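Local atomic coordinates of coenzyme F420-dependent N(5),N(10)-methenyltetrahydromethanopterin reductase-related protein (Desulfurobacterium thermolithotrophum DSM 11699, PDB entry 6HUZ), a protein that is a bacterial paralog of [Fe]-hydrogenase that binds the iron-guanylylpyridinol cofactor and uses tetrahydrofolate derivatives as substrates. Residues K157-A162 and T185-E190; T163-R168 and L193-L198; G257-L262 and K303-F308; V250-L255 and P310-Y315. One frame throughout, in Å; residues are numbered along the deposited sequence. Where two conformers were deposited one is given.

Contact 1 (K157-A162 and T185-E190). With EDO (1,2-ethanediol), chain F.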
# COMPACT_ATOMS: atom_id res chain seq x y z
N LYS A 157 18.29 -19.67 1.21
CA LYS A 157 19.70 -19.36 1.02
C LYS A 157 20.06 -18.11 1.75
O LYS A 157 20.99 -17.43 1.36
CB LYS A 157 20.00 -19.19 -0.47
CG LYS A 157 19.37 -20.28 -1.33
CD LYS A 157 20.12 -20.54 -2.63
CE LYS A 157 19.21 -20.51 -3.83
NZ LYS A 157 19.64 -21.49 -4.86
N HIS A 158 19.32 -17.76 2.80
CA HIS A 158 19.61 -16.48 3.45
C HIS A 158 18.83 -16.39 4.72
O HIS A 158 17.98 -17.24 4.99
CB HIS A 158 19.00 -15.34 2.51
CG HIS A 158 17.61 -15.73 2.08
ND1 HIS A 158 17.39 -16.45 0.91
CD2 HIS A 158 16.43 -15.60 2.73
CE1 HIS A 158 16.09 -16.70 0.88
NE2 HIS A 158 15.47 -16.21 1.96
N TYR A 159 19.08 -15.34 5.48
CA TYR A 159 18.33 -15.03 6.70
C TYR A 159 18.12 -13.48 6.72
O TYR A 159 19.00 -12.73 6.28
CB TYR A 159 19.08 -15.41 7.96
CG TYR A 159 19.08 -16.89 8.28
CD1 TYR A 159 17.92 -17.53 8.70
CD2 TYR A 159 20.24 -17.65 8.16
CE1 TYR A 159 17.91 -18.88 9.00
CE2 TYR A 159 20.25 -19.01 8.46
CZ TYR A 159 19.08 -19.62 8.88
OH TYR A 159 19.04 -20.96 9.16
N LEU A 160 16.98 -13.04 7.26
CA LEU A 160 16.68 -11.64 7.45
C LEU A 160 16.95 -11.43 8.93
O LEU A 160 16.36 -12.12 9.76
CB LEU A 160 15.22 -11.31 7.10
CG LEU A 160 14.78 -11.67 5.69
CD1 LEU A 160 13.40 -11.05 5.39
CD2 LEU A 160 15.78 -11.22 4.67
N ILE A 161 17.86 -10.49 9.24
CA ILE A 161 18.32 -10.15 10.59
C ILE A 161 17.95 -8.73 10.95
O ILE A 161 18.39 -7.76 10.31
CB ILE A 161 19.86 -10.42 10.73
CG1 ILE A 161 20.18 -11.90 10.48
CG2 ILE A 161 20.40 -9.99 12.11
CD1 ILE A 161 21.65 -12.12 10.10
N ALA A 162 17.14 -8.60 11.98
CA ALA A 162 16.65 -7.28 12.41
C ALA A 162 17.72 -6.40 13.03
O ALA A 162 18.45 -6.84 13.89
CB ALA A 162 15.50 -7.46 13.41
N THR A 185 26.38 -16.75 7.53
CA THR A 185 27.52 -17.02 6.63
C THR A 185 28.18 -18.40 6.92
O THR A 185 28.61 -19.08 5.98
CB THR A 185 28.53 -15.85 6.63
OG1 THR A 185 29.12 -15.73 7.92
CG2 THR A 185 27.90 -14.51 6.21
N ASP A 186 28.22 -18.87 8.19
CA ASP A 186 28.80 -20.18 8.48
C ASP A 186 28.01 -21.29 7.82
O ASP A 186 28.59 -22.34 7.55
CB ASP A 186 28.84 -20.49 10.00
CG ASP A 186 29.99 -19.79 10.71
OD1 ASP A 186 30.74 -19.06 10.03
OD2 ASP A 186 30.12 -19.97 11.95
N THR A 187 26.71 -21.06 7.53
CA THR A 187 25.88 -22.09 6.92
C THR A 187 25.63 -21.86 5.43
O THR A 187 24.73 -22.48 4.84
CB THR A 187 24.59 -22.26 7.76
OG1 THR A 187 23.88 -21.03 7.88
CG2 THR A 187 24.90 -22.79 9.15
N GLY A 188 26.45 -20.98 4.84
CA GLY A 188 26.40 -20.62 3.42
C GLY A 188 25.21 -19.75 3.04
O GLY A 188 24.87 -19.69 1.85
N LYS A 189 24.58 -19.07 4.00
CA LYS A 189 23.41 -18.22 3.72
C LYS A 189 23.80 -16.77 3.68
O LYS A 189 24.67 -16.35 4.42
CB LYS A 189 22.34 -18.36 4.82
CG LYS A 189 22.03 -19.77 5.24
CD LYS A 189 21.50 -20.61 4.12
CE LYS A 189 21.03 -21.92 4.67
NZ LYS A 189 20.89 -22.94 3.61
N GLU A 190 23.14 -15.98 2.83
CA GLU A 190 23.40 -14.56 2.73
C GLU A 190 22.75 -13.90 3.96
O GLU A 190 21.61 -14.21 4.26
CB GLU A 190 22.71 -14.03 1.45
CG GLU A 190 23.01 -12.58 1.11
CD GLU A 190 24.42 -12.35 0.62
OE1 GLU A 190 25.04 -11.33 1.02
OE2 GLU A 190 24.92 -13.19 -0.16
C1 EDO F . 30.36 -13.07 10.20
O1 EDO F . 29.66 -13.37 8.99
C2 EDO F . 29.54 -12.07 11.03
O2 EDO F . 30.15 -11.76 12.28
O HOH W 1 23.63 -17.72 -0.10
O HOH W 2 21.33 -22.19 8.62

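Contact 2 (T163-R168 and L193-L198)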
# COMPACT_ATOMS: atom_id res chain seq x y z
N THR A 163 17.79 -5.13 12.60
CA THR A 163 18.74 -4.16 13.12
C THR A 163 17.95 -3.07 13.88
O THR A 163 16.73 -3.09 13.91
CB THR A 163 19.54 -3.51 11.99
OG1 THR A 163 18.68 -2.62 11.28
CG2 THR A 163 20.17 -4.53 11.04
N ASN A 164 18.69 -2.11 14.48
CA ASN A 164 18.09 -1.00 15.22
C ASN A 164 17.67 0.15 14.30
O ASN A 164 17.16 1.16 14.77
CB ASN A 164 19.10 -0.44 16.24
CG ASN A 164 19.55 -1.47 17.26
OD1 ASN A 164 18.73 -2.09 17.94
ND2 ASN A 164 20.86 -1.67 17.40
N GLU A 165 17.89 0.01 12.98
CA GLU A 165 17.53 1.07 12.07
C GLU A 165 16.03 1.38 12.11
O GLU A 165 15.20 0.46 12.16
CB GLU A 165 18.02 0.74 10.65
CG GLU A 165 17.82 1.89 9.67
CD GLU A 165 18.61 1.71 8.39
OE1 GLU A 165 18.65 0.57 7.87
OE2 GLU A 165 19.19 2.72 7.92
N LEU A 166 15.70 2.70 12.13
CA LEU A 166 14.35 3.27 12.20
C LEU A 166 13.75 3.18 13.61
O LEU A 166 12.65 3.68 13.79
CB LEU A 166 13.39 2.66 11.17
CG LEU A 166 13.88 2.69 9.74
CD1 LEU A 166 12.81 2.23 8.79
CD2 LEU A 166 14.34 4.06 9.35
N LEU A 167 14.48 2.59 14.61
CA LEU A 167 13.94 2.50 15.97
C LEU A 167 14.35 3.70 16.81
O LEU A 167 15.42 4.27 16.59
CB LEU A 167 14.41 1.22 16.71
CG LEU A 167 14.13 -0.12 16.05
CD1 LEU A 167 14.59 -1.29 16.97
CD2 LEU A 167 12.65 -0.23 15.66
N ARG A 168 13.53 4.04 17.83
CA ARG A 168 13.84 5.16 18.73
C ARG A 168 14.87 4.75 19.76
O ARG A 168 15.70 5.58 20.15
CB ARG A 168 12.56 5.66 19.41
CG ARG A 168 11.50 6.14 18.38
CD ARG A 168 10.19 6.44 19.06
NE ARG A 168 10.23 7.71 19.79
CZ ARG A 168 10.12 8.91 19.22
NH1 ARG A 168 9.97 9.03 17.90
NH2 ARG A 168 10.17 10.01 19.96
N LEU A 193 20.61 -7.67 6.49
CA LEU A 193 20.32 -6.85 7.68
C LEU A 193 19.25 -5.80 7.37
O LEU A 193 19.50 -4.87 6.62
CB LEU A 193 21.61 -6.14 8.15
CG LEU A 193 22.84 -7.05 8.36
CD1 LEU A 193 24.01 -6.25 8.89
CD2 LEU A 193 22.53 -8.17 9.26
N LEU A 194 18.07 -5.93 7.97
CA LEU A 194 17.00 -4.96 7.72
C LEU A 194 16.53 -4.24 8.98
O LEU A 194 16.65 -4.78 10.07
CB LEU A 194 15.74 -5.69 7.17
CG LEU A 194 15.92 -6.61 5.98
CD1 LEU A 194 14.58 -7.12 5.53
CD2 LEU A 194 16.58 -5.91 4.83
N PRO A 195 15.95 -3.04 8.83
CA PRO A 195 15.38 -2.37 10.01
C PRO A 195 14.38 -3.39 10.59
O PRO A 195 13.64 -4.08 9.86
CB PRO A 195 14.66 -1.15 9.42
CG PRO A 195 15.27 -0.92 8.10
CD PRO A 195 15.71 -2.27 7.59
N ALA A 196 14.36 -3.51 11.90
CA ALA A 196 13.49 -4.48 12.57
C ALA A 196 12.02 -4.50 12.11
O ALA A 196 11.43 -5.57 11.94
CB ALA A 196 13.58 -4.28 14.08
N GLU A 197 11.43 -3.34 11.89
CA GLU A 197 10.03 -3.31 11.48
C GLU A 197 9.77 -3.87 10.08
O GLU A 197 8.65 -4.30 9.79
CB GLU A 197 9.51 -1.88 11.58
CG GLU A 197 8.00 -1.77 11.60
CD GLU A 197 7.52 -0.33 11.66
OE1 GLU A 197 8.29 0.58 11.30
OE2 GLU A 197 6.35 -0.12 12.08
N LEU A 198 10.79 -3.90 9.23
CA LEU A 198 10.65 -4.38 7.85
C LEU A 198 10.89 -5.86 7.67
O LEU A 198 10.58 -6.37 6.58
CB LEU A 198 11.61 -3.57 6.95
CG LEU A 198 11.43 -2.03 7.01
CD1 LEU A 198 12.24 -1.33 5.92
CD2 LEU A 198 10.00 -1.63 6.88
O HOH W 3 12.49 -0.88 12.28

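Contact 3 (G257-L262 and K303-F308)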
# COMPACT_ATOMS: atom_id res chain seq x y z
N GLY A 257 -14.71 -4.90 2.18
CA GLY A 257 -14.91 -3.46 2.15
C GLY A 257 -14.04 -2.84 1.06
O GLY A 257 -14.50 -1.98 0.32
N LEU A 258 -12.81 -3.29 0.95
CA LEU A 258 -11.85 -2.84 -0.06
C LEU A 258 -12.45 -2.99 -1.44
O LEU A 258 -12.40 -2.06 -2.25
CB LEU A 258 -10.57 -3.69 0.03
CG LEU A 258 -9.59 -3.42 -1.10
CD1 LEU A 258 -8.95 -2.05 -0.96
CD2 LEU A 258 -8.52 -4.49 -1.14
N ILE A 259 -13.00 -4.18 -1.72
CA ILE A 259 -13.59 -4.48 -3.02
C ILE A 259 -14.83 -3.61 -3.29
O ILE A 259 -14.94 -3.03 -4.36
CB ILE A 259 -13.91 -5.99 -3.13
CG1 ILE A 259 -12.61 -6.84 -3.16
CG2 ILE A 259 -14.78 -6.27 -4.36
CD1 ILE A 259 -12.82 -8.34 -2.73
N LYS A 260 -15.77 -3.51 -2.32
CA LYS A 260 -16.98 -2.71 -2.52
C LYS A 260 -16.69 -1.22 -2.66
O LYS A 260 -17.29 -0.54 -3.50
CB LYS A 260 -17.94 -2.90 -1.34
CG LYS A 260 -19.25 -2.12 -1.47
CD LYS A 260 -20.09 -2.61 -2.63
CE LYS A 260 -21.56 -2.31 -2.46
NZ LYS A 260 -22.16 -3.06 -1.31
N LEU A 261 -15.81 -0.69 -1.83
CA LEU A 261 -15.54 0.74 -1.92
C LEU A 261 -14.68 1.18 -3.11
O LEU A 261 -14.99 2.22 -3.68
CB LEU A 261 -14.97 1.23 -0.60
CG LEU A 261 -15.97 1.05 0.58
CD1 LEU A 261 -15.24 1.08 1.91
CD2 LEU A 261 -17.08 2.09 0.52
N LEU A 262 -13.64 0.44 -3.51
CA LEU A 262 -12.84 0.92 -4.65
C LEU A 262 -13.58 0.80 -5.99
O LEU A 262 -13.40 1.65 -6.89
CB LEU A 262 -11.49 0.18 -4.75
CG LEU A 262 -10.43 0.56 -3.75
CD1 LEU A 262 -9.19 -0.32 -3.92
CD2 LEU A 262 -10.04 2.03 -3.91
N LYS A 303 -19.40 -11.84 -2.92
CA LYS A 303 -20.67 -11.95 -2.20
C LYS A 303 -20.62 -11.12 -0.91
O LYS A 303 -21.57 -10.41 -0.59
CB LYS A 303 -21.02 -13.42 -1.91
CG LYS A 303 -22.48 -13.64 -1.59
CD LYS A 303 -22.71 -14.76 -0.59
CE LYS A 303 -24.11 -14.75 -0.04
NZ LYS A 303 -24.32 -15.84 0.95
N GLU A 304 -19.50 -11.17 -0.16
CA GLU A 304 -19.39 -10.37 1.07
C GLU A 304 -19.45 -8.87 0.68
O GLU A 304 -20.13 -8.09 1.35
CB GLU A 304 -18.05 -10.65 1.78
CG GLU A 304 -17.87 -12.06 2.30
CD GLU A 304 -16.54 -12.29 3.00
OE1 GLU A 304 -15.87 -11.29 3.32
OE2 GLU A 304 -16.16 -13.46 3.22
N ALA A 305 -18.76 -8.48 -0.39
CA ALA A 305 -18.74 -7.08 -0.86
C ALA A 305 -20.13 -6.58 -1.17
O ALA A 305 -20.47 -5.44 -0.87
CB ALA A 305 -17.84 -6.93 -2.07
N GLU A 306 -20.97 -7.44 -1.76
CA GLU A 306 -22.34 -7.06 -2.09
C GLU A 306 -23.17 -6.81 -0.82
O GLU A 306 -24.08 -5.98 -0.83
CB GLU A 306 -23.00 -8.13 -2.98
CG GLU A 306 -22.42 -8.14 -4.39
CD GLU A 306 -23.06 -9.14 -5.34
OE1 GLU A 306 -22.99 -10.36 -5.05
OE2 GLU A 306 -23.63 -8.70 -6.36
N ASN A 307 -22.86 -7.49 0.29
CA ASN A 307 -23.61 -7.28 1.54
C ASN A 307 -22.87 -6.31 2.51
O ASN A 307 -23.26 -6.18 3.67
CB ASN A 307 -23.82 -8.63 2.23
CG ASN A 307 -24.57 -9.62 1.37
OD1 ASN A 307 -24.07 -10.70 1.01
ND2 ASN A 307 -25.80 -9.28 1.01
N PHE A 308 -21.81 -5.62 2.03
CA PHE A 308 -21.00 -4.71 2.85
C PHE A 308 -21.50 -3.31 2.90
O PHE A 308 -21.94 -2.78 1.89
CB PHE A 308 -19.57 -4.64 2.29
CG PHE A 308 -18.73 -3.57 2.96
CD1 PHE A 308 -18.18 -3.78 4.22
CD2 PHE A 308 -18.54 -2.33 2.35
CE1 PHE A 308 -17.45 -2.76 4.85
CE2 PHE A 308 -17.78 -1.34 2.97
CZ PHE A 308 -17.26 -1.55 4.22
O HOH W 4 -24.89 -3.46 0.01

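Contact 4 (V250-L255 and P310-Y315)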
# COMPACT_ATOMS: atom_id res chain seq x y z
N VAL A 250 -8.48 -2.18 3.88
CA VAL A 250 -8.34 -3.57 4.36
C VAL A 250 -8.33 -3.55 5.91
O VAL A 250 -9.04 -4.33 6.53
CB VAL A 250 -7.08 -4.28 3.80
CG1 VAL A 250 -6.89 -5.66 4.48
CG2 VAL A 250 -7.16 -4.44 2.29
N THR A 251 -7.56 -2.65 6.53
CA THR A 251 -7.51 -2.60 8.01
C THR A 251 -8.83 -2.31 8.65
O THR A 251 -9.23 -2.94 9.63
CB THR A 251 -6.52 -1.52 8.47
OG1 THR A 251 -5.22 -1.92 8.08
CG2 THR A 251 -6.54 -1.27 10.01
N LYS A 252 -9.51 -1.32 8.14
CA LYS A 252 -10.76 -0.94 8.73
C LYS A 252 -11.95 -1.77 8.28
O LYS A 252 -12.81 -2.10 9.10
CB LYS A 252 -11.02 0.53 8.36
CG LYS A 252 -12.30 1.14 8.88
CD LYS A 252 -12.23 1.46 10.34
CE LYS A 252 -13.29 2.48 10.70
NZ LYS A 252 -13.13 2.91 12.11
N TYR A 253 -12.05 -2.06 7.00
CA TYR A 253 -13.24 -2.74 6.47
C TYR A 253 -13.04 -4.11 5.89
O TYR A 253 -13.99 -4.70 5.40
CB TYR A 253 -13.94 -1.83 5.41
CG TYR A 253 -14.17 -0.39 5.83
CD1 TYR A 253 -15.17 -0.05 6.74
CD2 TYR A 253 -13.45 0.65 5.25
CE1 TYR A 253 -15.42 1.28 7.08
CE2 TYR A 253 -13.67 1.97 5.61
CZ TYR A 253 -14.65 2.29 6.52
OH TYR A 253 -14.83 3.61 6.86
N GLY A 254 -11.84 -4.65 5.96
CA GLY A 254 -11.56 -5.98 5.43
C GLY A 254 -11.51 -6.01 3.91
O GLY A 254 -11.76 -5.01 3.24
N LEU A 255 -11.21 -7.16 3.37
CA LEU A 255 -11.14 -7.29 1.91
C LEU A 255 -12.48 -7.03 1.23
O LEU A 255 -12.53 -6.55 0.11
CB LEU A 255 -10.69 -8.72 1.56
CG LEU A 255 -9.18 -8.98 1.61
CD1 LEU A 255 -8.90 -10.49 1.61
CD2 LEU A 255 -8.48 -8.26 0.47
N PRO A 310 -20.16 0.52 4.99
CA PRO A 310 -19.22 1.06 5.99
C PRO A 310 -19.98 1.50 7.25
O PRO A 310 -20.91 2.29 7.15
CB PRO A 310 -18.57 2.25 5.28
CG PRO A 310 -19.59 2.70 4.29
CD PRO A 310 -20.27 1.43 3.82
N SER A 311 -19.59 0.99 8.42
CA SER A 311 -20.26 1.33 9.69
C SER A 311 -19.97 2.75 10.14
O SER A 311 -20.85 3.41 10.67
CB SER A 311 -19.83 0.35 10.78
OG SER A 311 -18.42 0.20 10.82
N GLU A 312 -18.73 3.22 9.94
CA GLU A 312 -18.37 4.57 10.32
C GLU A 312 -17.36 5.17 9.34
O GLU A 312 -16.62 4.44 8.67
CB GLU A 312 -17.84 4.58 11.75
CG GLU A 312 -16.59 3.77 11.95
CD GLU A 312 -16.17 3.73 13.41
OE1 GLU A 312 -16.98 3.29 14.25
OE2 GLU A 312 -15.02 4.14 13.70
N PRO A 313 -17.32 6.51 9.25
CA PRO A 313 -16.38 7.14 8.32
C PRO A 313 -14.93 7.11 8.78
O PRO A 313 -14.65 6.90 9.95
CB PRO A 313 -16.89 8.59 8.26
CG PRO A 313 -17.53 8.81 9.55
CD PRO A 313 -18.13 7.51 9.96
N THR A 314 -14.01 7.32 7.84
CA THR A 314 -12.59 7.37 8.12
C THR A 314 -11.88 8.09 7.01
O THR A 314 -12.45 8.34 5.94
CB THR A 314 -11.97 5.97 8.34
OG1 THR A 314 -10.66 6.15 8.90
CG2 THR A 314 -11.88 5.16 7.05
N TYR A 315 -10.63 8.42 7.28
CA TYR A 315 -9.72 9.10 6.38
C TYR A 315 -8.76 8.05 5.82
O TYR A 315 -7.67 7.85 6.38
CB TYR A 315 -8.90 10.12 7.15
CG TYR A 315 -9.67 11.36 7.53
CD1 TYR A 315 -9.74 12.44 6.67
CD2 TYR A 315 -10.34 11.45 8.74
CE1 TYR A 315 -10.44 13.59 7.01
CE2 TYR A 315 -11.05 12.59 9.09
CZ TYR A 315 -11.08 13.67 8.23
OH TYR A 315 -11.79 14.80 8.55

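Contact 1 (K157-A162 and T185-E190)
Two backbone hydrogen bonds join His-158 and Glu-190 as a parallel bridge. Glu-190 N donates to Lys-157 O at 3.0 Å with an N-H...O angle of 169°, and Tyr-159 N donates to Glu-190 O at 3.0 Å. The CB atoms of His-158 and Glu-190 lie on the same face of the sheet, 4.1 Å apart.

Apolar packing comes from Lys-189. With its CG beside the backbone N (chi1 -46°), this CG sits 3.8 Å from Tyr-159 CE2, approaching the ring obliquely, while Lys-189 CD lies against the Lys-157 backbone. The NZ of the same lysine is hydrogen-bonded to His-156 O. The bridge stands at the start of both strands of a beta-alpha-beta unit (strand 158-163, helix 174-186, strand 190-195) in the Rossmann-type N-terminal domain. Gly-188, with positive phi, is the C-prime residue of the Schellman motif that ends this helix, and the chain turns there to reach Glu-190.

Water-mediated links form the third group. Water 1 donates to both Lys-157 O and Gly-188 O. Water 2 lies in the plane of the Tyr-159 ring at its edge, 2.7 Å from Tyr-159 OH, and donates to Thr-187 OG1, a hydroxyl also hydrogen-bonded to Leu-183 O. The His-158 side chain is about 6 Å from the bound methenyltetrahydrofolate, and its NE2 is hydrogen-bonded to Ala-148 O.

Contact 2 (T163-R168 and L193-L198)
Thr-163 and Pro-195 form the tight part of this contact, a parallel bridge with the CA atoms 4.9 Å apart. Thr-163 N donates to Leu-194 O at 2.8 Å, and Ala-196 N returns a bond to Thr-163 O at 3.1 Å. The threonine side chain does two things: CG2 packs across the contact, and OG1 fixes the turn on its own side. CG2, anti to the carbonyl carbon, crosses Leu-193 at about a right angle and meets Leu-193 CB at 3.6 Å. Thr-163 OG1 accepts from Glu-165 N at 3.2 Å, which makes an ST turn. An alanine at Thr-163 would probably leave Glu-165 N without this acceptor and open a gap beside Leu-193 CB.

The proline ring is packed along one flank by Leu-166, whose CD1 lies 3.9 Å from Pro-195 CB with the two side chains side by side. Glu-165 also runs alongside the ring, its chain extended and OE1 3.7 Å from Pro-195 CG.

The looser side lies toward Leu-167, whose CD1 only approaches Ala-196 CB at 4.3 Å. There water 3 donates to Glu-165 O and accepts from Glu-197 N, bridging where no direct bond joins the two residues. Glu-197 reaches Thr-316 and Ser-317 of the second subunit. The type II turn 164-167 thus leaves the end of one strand of a parallel beta-alpha-beta unit, just where its neighbour passes into helix 196-203.

Contact 3 (G257-L262 and K303-F308)
The ring of Phe-308 lies flat against the backbone of Gly-257, where the end of helix 232-262 packs on the C-terminal end of helix 299-306 in the helical C-terminal part of the chain. Gly-257 CA stands 3.5 Å from the ring centroid and only 6° off the ring normal, a CH-pi contact over the centre of the face. A CB modelled on Gly-257 would fall 3.0 Å from Phe-308 CZ, so the close approach of ring to helix depends on the missing side chain. Phe-308 CG, anti to its backbone N (chi1 172°), sends the ring toward the helix. Leu-261 crosses the phenylalanine at about a right angle and brings CD1 to 3.7 Å from Phe-308 CE2.

Lys-260 has two conformers; in the one described, CB passes Phe-308 CD2 obliquely, and bends at chi2 and chi4 carry the chain past Ala-305 O. Lys-260 NZ then donates to Ala-305 O at 3.0 Å, in the carbonyl plane, and weakly to Phe-308 O at 3.2 Å. Water 4 links the same NZ to Glu-306 O. Beside this, Ala-305 CB is 3.9 Å from Ile-259 CG2, and the short side chain lets the CA atoms of Lys-260 and Ala-305 approach to 5.0 Å.

In this conformer, and less certainly overall, the ammonium group gathers carbonyls at a helix C-terminus, where the helix dipole would probably favour its positive charge.

Contact 4 (V250-L255 and P310-Y315)
Pro-310 begins the contact by laying CB 3.8 Å from CE1 of Tyr-253, the two side chains crossing at a slant and the proline neither squarely over the ring face nor at its edge. Ser-311 adds little, and the chain then reaches Glu-312, which engages both helix residues through different groups. Its carbonyl O accepts from Tyr-253 OH at 2.7 Å; the oxygen lies in the ring plane at its edge, and the C=O...O angle of 162° makes the bond nearly straight at the acceptor. Its carboxylate forms a salt bridge with Lys-252, OE2 to NZ 2.8 Å, the ammonium coming from 47° out of the carboxylate plane. Lys-252 NZ has a second anionic partner in Glu-325 of the second subunit, so its charge is probably shared between the two carboxylates, one on each subunit. Lys-252 CG, anti to the backbone N (chi1 180°), stands 3.4 Å above the centre of one face of the Tyr-253 ring; the bend at chi2 then turns CD on.

Beyond Pro-313, Thr-314 slides past the tyrosine in the opposite direction, with CG2 3.3 Å from Tyr-253 OH. A phenylalanine at Tyr-253 would probably leave Glu-312 O without its hydroxyl donor and the loop less firmly fixed to the helix.

Pro-310 and Pro-313 also pack on Glu-165 and Leu-166 of the second subunit. The result is an irregular, proline-containing segment laid across helix 232-262 in the helical C-terminal part of the protein, at the interface of the homodimer.

Contacts 1 and 2 share the two-stranded parallel pairing of 158-163 with 190-195 and touch directly, Ile-161 O lying 3.0 Å from Leu-194 N. Contacts 3 and 4 share helix 232-262 and meet where Phe-308 CZ packs 3.5 Å from Tyr-253 CB. The pairs stand apart: contacts 1 and 3 have centres about 42 Å from each other, on opposite sides of the chain's centre. All four mix buried with more exposed residues and touch the second subunit. In the sheet, backbone hydrogen bonds dominate; at the helical end, side chains do the joining, through a ring on glycine and a lysine on carbonyls in contact 3, and a tyrosine hydroxyl and salt bridge in contact 4.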